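Local structure of acetohydroxyacid synthase small subunit Related (Bacteroides thetaiotaomicron, 2F06) at residues Lys7-Phe12 and Asp56-Ala61; Gly18-Val23 and Gly46-Ile51. The protein is of unknown function but carries a pair of ACT domains that bind histidine, consistent with a role in amino-acid sensing or regulation. All coordinates share one frame; numbering follows the deposited sequence.

Contacts 1 and 2 illustrate how two helices are seated on one sheet in an ACT domain. Contact 1 joins strand 5-13 to helix 55-64; contact 2 joins strand 46-52 to helix 19-29. The strands are antiparallel neighbours, and the contact centres lie about 11 Å apart. Probable backbone hydrogen bonds stitch them together, Ile11 N to Leu48 O at 2.8 Å and Leu9 N to Gly50 O at 2.9 Å, which place Leu9 opposite Gly50 and Ile11 opposite Leu48 in the sheet. The side chain of Leu48 lies about 8 Å from a bound histidine and that of Ala58 about 11 Å from one; residues Pro80-Leu86 help to line the histidine pocket.

Contact 1 of 2, residues Lys7-Phe12 and Asp56-Ala61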
loop_
_atom_site.group_PDB
_atom_site.type_symbol
_atom_site.label_atom_id
_atom_site.label_comp_id
_atom_site.label_asym_id
_atom_site.label_seq_id
_atom_site.Cartn_x
_atom_site.Cartn_y
_atom_site.Cartn_z
ATOM N N LYS A 7 -6.284 -8.108 -19.348
ATOM C CA LYS A 7 -4.993 -8.268 -18.726
ATOM C C LYS A 7 -4.518 -6.887 -18.274
ATOM O O LYS A 7 -4.438 -5.930 -19.068
ATOM C CB LYS A 7 -4.011 -8.913 -19.713
ATOM C CG LYS A 7 -4.368 -10.377 -20.084
ATOM C CD LYS A 7 -3.359 -10.918 -21.109
ATOM C CE LYS A 7 -2.843 -12.309 -20.699
ATOM N NZ LYS A 7 -2.486 -13.114 -21.885
ATOM N N GLN A 8 -4.264 -6.780 -16.974
ATOM C CA GLN A 8 -3.613 -5.625 -16.435
ATOM C C GLN A 8 -2.157 -5.949 -16.116
ATOM O O GLN A 8 -1.846 -6.973 -15.512
ATOM C CB GLN A 8 -4.332 -5.193 -15.186
ATOM C CG GLN A 8 -3.680 -4.046 -14.457
ATOM C CD GLN A 8 -4.243 -3.922 -13.050
ATOM O OE1 GLN A 8 -3.802 -4.616 -12.125
ATOM N NE2 GLN A 8 -5.219 -3.062 -12.890
ATOM N N LEU A 9 -1.245 -5.092 -16.509
ATOM C CA LEU A 9 0.137 -5.265 -16.063
ATOM C C LEU A 9 0.331 -4.638 -14.683
ATOM O O LEU A 9 -0.099 -3.509 -14.405
ATOM C CB LEU A 9 1.133 -4.620 -17.029
ATOM C CG LEU A 9 1.211 -5.102 -18.483
ATOM C CD1 LEU A 9 2.455 -4.580 -19.131
ATOM C CD2 LEU A 9 1.264 -6.567 -18.582
ATOM N N SER A 10 1.003 -5.386 -13.827
ATOM C CA SER A 10 1.526 -4.852 -12.595
ATOM C C SER A 10 3.027 -4.880 -12.645
ATOM O O SER A 10 3.605 -5.961 -12.657
ATOM C CB SER A 10 1.024 -5.674 -11.400
ATOM O OG SER A 10 -0.337 -5.307 -11.200
ATOM N N ILE A 11 3.633 -3.699 -12.560
ATOM C CA ILE A 11 5.030 -3.550 -12.723
ATOM C C ILE A 11 5.708 -2.966 -11.456
ATOM O O ILE A 11 5.343 -1.846 -10.991
ATOM C CB ILE A 11 5.353 -2.691 -13.967
ATOM C CG1 ILE A 11 4.613 -3.164 -15.210
ATOM C CG2 ILE A 11 6.869 -2.691 -14.245
ATOM C CD1 ILE A 11 4.267 -2.035 -16.159
ATOM N N PHE A 12 6.694 -3.716 -10.941
ATOM C CA PHE A 12 7.429 -3.357 -9.714
ATOM C C PHE A 12 8.471 -2.287 -10.061
ATOM O O PHE A 12 9.333 -2.514 -10.886
ATOM C CB PHE A 12 8.049 -4.595 -9.083
ATOM C CG PHE A 12 8.919 -4.329 -7.827
ATOM C CD1 PHE A 12 8.342 -3.842 -6.627
ATOM C CD2 PHE A 12 10.305 -4.618 -7.852
ATOM C CE1 PHE A 12 9.135 -3.650 -5.465
ATOM C CE2 PHE A 12 11.114 -4.434 -6.738
ATOM C CZ PHE A 12 10.519 -3.937 -5.524
ATOM N N ASP A 56 0.554 -8.581 -24.078
ATOM C CA ASP A 56 1.525 -9.668 -24.266
ATOM C C ASP A 56 2.873 -9.152 -24.806
ATOM O O ASP A 56 3.935 -9.566 -24.326
ATOM C CB ASP A 56 0.967 -10.783 -25.158
ATOM C CG ASP A 56 -0.277 -11.464 -24.554
ATOM O OD1 ASP A 56 -0.472 -11.522 -23.293
ATOM O OD2 ASP A 56 -1.075 -11.960 -25.379
ATOM N N LYS A 57 2.804 -8.256 -25.786
ATOM C CA LYS A 57 4.012 -7.622 -26.341
ATOM C C LYS A 57 4.681 -6.771 -25.247
ATOM O O LYS A 57 5.907 -6.805 -25.101
ATOM C CB LYS A 57 3.670 -6.757 -27.547
ATOM C CG LYS A 57 4.874 -6.281 -28.260
ATOM C CD LYS A 57 4.542 -5.775 -29.640
ATOM C CE LYS A 57 5.112 -4.412 -29.773
ATOM N NZ LYS A 57 5.456 -4.165 -31.167
ATOM N N ALA A 58 3.872 -6.012 -24.498
ATOM C CA ALA A 58 4.357 -5.197 -23.389
ATOM C C ALA A 58 5.024 -6.005 -22.307
ATOM O O ALA A 58 6.164 -5.665 -21.891
ATOM C CB ALA A 58 3.264 -4.385 -22.785
ATOM N N TYR A 59 4.352 -7.061 -21.866
ATOM C CA TYR A 59 4.959 -7.990 -20.912
ATOM C C TYR A 59 6.330 -8.545 -21.345
ATOM O O TYR A 59 7.279 -8.592 -20.561
ATOM C CB TYR A 59 3.999 -9.140 -20.619
ATOM C CG TYR A 59 4.502 -10.229 -19.690
ATOM C CD1 TYR A 59 4.306 -10.124 -18.329
ATOM C CD2 TYR A 59 5.092 -11.385 -20.191
ATOM C CE1 TYR A 59 4.697 -11.088 -17.474
ATOM C CE2 TYR A 59 5.521 -12.369 -19.336
ATOM C CZ TYR A 59 5.302 -12.205 -17.974
ATOM O OH TYR A 59 5.664 -13.161 -17.078
ATOM N N LYS A 60 6.448 -8.995 -22.579
ATOM C CA LYS A 60 7.730 -9.597 -22.979
ATOM C C LYS A 60 8.860 -8.542 -23.100
ATOM O O LYS A 60 10.014 -8.834 -22.750
ATOM C CB LYS A 60 7.523 -10.427 -24.252
ATOM C CG LYS A 60 8.774 -10.904 -24.924
ATOM C CD LYS A 60 8.462 -11.453 -26.323
ATOM C CE LYS A 60 9.725 -11.498 -27.182
ATOM N NZ LYS A 60 10.766 -12.161 -26.340
ATOM N N ALA A 61 8.524 -7.341 -23.587
ATOM C CA ALA A 61 9.452 -6.209 -23.637
ATOM C C ALA A 61 9.994 -5.820 -22.225
ATOM O O ALA A 61 11.227 -5.664 -21.989
ATOM C CB ALA A 61 8.764 -4.997 -24.300
#
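Leu9 and Tyr59 bring the two backbones close, their CA atoms 7.4 Å apart, where helix residues 56-61 pass over strand residues 7-12. The segments run nearly parallel, with an angle of 18° between their N-to-C directions and a closest approach of 9.6 Å between their axes. Together they bury 180 Å², divided between an apolar seat and an ionic clasp. In the seat, Leu9 reaches up from the strand and forks against the helix: CD1 meets the methyl CB of Ala58 at 3.7 Å, while the other branch, CD2, lies 4.3 Å from CB of Tyr59. A chi1 of -61° puts CG opposite the carbonyl carbon and carries the fork to the helix. The tyrosine thus offers the base of its side chain to Leu9, and Ile71 of strand 69-80 touches both residues. Nearer the solvent, Lys7 and Asp56 form the clasp. The lysine chain bends at chi3 (132°), and the Lys7 and Asp56 side chains cross at about a right angle. NZ donates to OD1 of Asp56 over 2.9 Å, on the syn lone pair, the side that faces the second oxygen. The grip is one-sided, since Lys7 NZ stands 3.9 Å from Asp56 OD2. With a methionine in place of Lys7 the ammonium group is lost, and Asp56 would probably be left without its charged mate across the contact. Ile32 and Val52 also touch Ala58, and Leu62 of the same helix extends the cover over Leu9 and Ile11. Strand 46-52, helix 55-64 and strand 69-80 form the second split beta-alpha-beta crossover of the ferredoxin-like βαββαβ ACT fold, with strand 5-13 lying between the two strands.

Contact 2 of 2, residues Gly18-Val23 and Gly46-Ile51; sequences GRLTEV and GILRGI
Extended first torsions at Leu20 (chi1 168°), Val23 (chi1 161°) and Leu48 (chi1 -177°) bring three apolar branches together: each places a gamma carbon opposite its backbone N, CG in the leucines and CG1 in the valine. The setting is the βαββαβ ACT fold, in which the first helix, residues 19-29, packs on the same sheet that contains strand 46-52. Gly18 takes the N-cap position, and the helix then presents Leu20 and Val23 to the strand from successive turns, the backbone bond from Val23 N to Arg19 O measuring 3.0 Å. Their approaches differ. Val23 starts out toward the strand, and its side chain slides past that of Leu48 in the opposite direction. Leu20 does not start out toward the strand, but its end comes nearer and the side chain crosses that of Leu48 at about a right angle. Leu48 starts out toward the helix, and the closest pair of CA atoms, Leu20 and Leu48, is 8.2 Å apart. This small patch buries 97 Å² and is held by apolar contact alone. Leu48 also touches Leu37 and Ile39 of the adjacent strand 34-41, Leu13 and Phe67 pack on Val23, and Leu90 of the third subunit touches Leu20, so the patch extends to a subunit interface. Arg49, next along the strand, turns to the other face, where it makes a cation-pi contact with Tyr102 and a salt bridge to Glu41 of the third subunit. The convergence narrows to one methyl group: Leu48 CD2 lies 3.9 Å from Leu20 CD1 and equally 3.9 Å from Val23 CG1.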
loop_
_atom_site.group_PDB
_atom_site.type_symbol
_atom_site.label_atom_id
_atom_site.label_comp_id
_atom_site.label_asym_id
_atom_site.label_seq_id
_atom_site.Cartn_x
_atom_site.Cartn_y
_atom_site.Cartn_z
ATOM N N GLY A 18 13.933 8.108 -11.937
ATOM C CA GLY A 18 14.183 6.707 -12.048
ATOM C C GLY A 18 13.475 5.853 -13.069
ATOM O O GLY A 18 13.435 6.120 -14.282
ATOM N N ARG A 19 12.958 4.791 -12.498
ATOM C CA ARG A 19 12.538 3.604 -13.172
ATOM C C ARG A 19 11.223 3.773 -13.844
ATOM O O ARG A 19 10.973 3.091 -14.821
ATOM C CB ARG A 19 12.501 2.428 -12.164
ATOM C CG ARG A 19 13.936 2.068 -11.664
ATOM C CD ARG A 19 14.613 1.046 -12.551
ATOM N NE ARG A 19 16.022 1.405 -12.731
ATOM C CZ ARG A 19 17.067 0.738 -12.237
ATOM N NH1 ARG A 19 16.913 -0.376 -11.532
ATOM N NH2 ARG A 19 18.273 1.183 -12.452
ATOM N N LEU A 20 10.378 4.673 -13.333
ATOM C CA LEU A 20 9.078 4.876 -13.988
ATOM C C LEU A 20 9.276 5.463 -15.427
ATOM O O LEU A 20 8.561 5.086 -16.386
ATOM C CB LEU A 20 8.147 5.743 -13.127
ATOM C CG LEU A 20 6.897 6.226 -13.874
ATOM C CD1 LEU A 20 5.805 5.106 -14.235
ATOM C CD2 LEU A 20 6.356 7.436 -13.077
ATOM N N THR A 21 10.242 6.361 -15.555
ATOM C CA THR A 21 10.524 6.937 -16.858
ATOM C C THR A 21 11.039 5.878 -17.846
ATOM O O THR A 21 10.491 5.739 -18.958
ATOM C CB THR A 21 11.500 8.105 -16.748
ATOM O OG1 THR A 21 10.925 9.036 -15.847
ATOM C CG2 THR A 21 11.716 8.777 -18.093
ATOM N N GLU A 22 12.024 5.106 -17.418
ATOM C CA GLU A 22 12.463 3.949 -18.197
ATOM C C GLU A 22 11.344 3.001 -18.585
ATOM O O GLU A 22 11.377 2.529 -19.689
ATOM C CB GLU A 22 13.526 3.152 -17.483
ATOM C CG GLU A 22 14.475 3.969 -16.691
ATOM C CD GLU A 22 15.415 3.102 -15.886
ATOM O OE1 GLU A 22 15.263 1.841 -15.973
ATOM O OE2 GLU A 22 16.292 3.689 -15.181
ATOM N N VAL A 23 10.364 2.712 -17.706
ATOM C CA VAL A 23 9.263 1.799 -18.060
ATOM C C VAL A 23 8.431 2.414 -19.158
ATOM O O VAL A 23 7.957 1.743 -20.108
ATOM C CB VAL A 23 8.242 1.527 -16.848
ATOM C CG1 VAL A 23 6.891 0.973 -17.371
ATOM C CG2 VAL A 23 8.816 0.619 -15.876
ATOM N N GLY A 46 6.996 1.859 -6.059
ATOM C CA GLY A 46 5.630 1.782 -6.533
ATOM C C GLY A 46 5.294 0.530 -7.266
ATOM O O GLY A 46 6.167 -0.221 -7.692
ATOM N N ILE A 47 4.018 0.295 -7.391
ATOM C CA ILE A 47 3.632 -0.621 -8.392
ATOM C C ILE A 47 2.774 0.094 -9.444
ATOM O O ILE A 47 1.646 0.593 -9.121
ATOM C CB ILE A 47 2.886 -1.843 -7.829
ATOM C CG1 ILE A 47 3.895 -2.953 -7.415
ATOM C CG2 ILE A 47 2.139 -2.516 -8.949
ATOM C CD1 ILE A 47 4.785 -2.671 -6.233
ATOM N N LEU A 48 3.285 0.093 -10.673
ATOM C CA LEU A 48 2.503 0.581 -11.769
ATOM C C LEU A 48 1.497 -0.471 -12.209
ATOM O O LEU A 48 1.866 -1.502 -12.768
ATOM C CB LEU A 48 3.368 1.017 -12.942
ATOM C CG LEU A 48 2.686 1.639 -14.184
ATOM C CD1 LEU A 48 1.948 2.943 -13.791
ATOM C CD2 LEU A 48 3.764 1.969 -15.254
ATOM N N ARG A 49 0.239 -0.152 -12.009
ATOM C CA ARG A 49 -0.842 -0.902 -12.595
ATOM C C ARG A 49 -1.257 -0.249 -13.901
ATOM O O ARG A 49 -1.458 0.968 -13.953
ATOM C CB ARG A 49 -1.986 -0.851 -11.647
ATOM C CG ARG A 49 -1.808 -1.753 -10.545
ATOM C CD ARG A 49 -3.047 -1.596 -9.544
ATOM N NE ARG A 49 -2.783 -2.547 -8.454
ATOM C CZ ARG A 49 -3.218 -2.394 -7.218
ATOM N NH1 ARG A 49 -4.015 -1.335 -6.880
ATOM N NH2 ARG A 49 -2.871 -3.328 -6.355
ATOM N N GLY A 50 -1.407 -1.047 -14.944
ATOM C CA GLY A 50 -1.367 -0.505 -16.270
ATOM C C GLY A 50 -2.287 -1.273 -17.197
ATOM O O GLY A 50 -2.219 -2.493 -17.273
ATOM N N ILE A 51 -3.138 -0.531 -17.889
ATOM C CA ILE A 51 -3.850 -1.031 -19.082
ATOM C C ILE A 51 -3.139 -0.531 -20.347
ATOM O O ILE A 51 -3.030 0.676 -20.550
ATOM C CB ILE A 51 -5.369 -0.659 -19.075
ATOM C CG1 ILE A 51 -6.015 -1.174 -17.789
ATOM C CG2 ILE A 51 -6.046 -1.222 -20.342
ATOM C CD1 ILE A 51 -6.356 -2.653 -17.757
#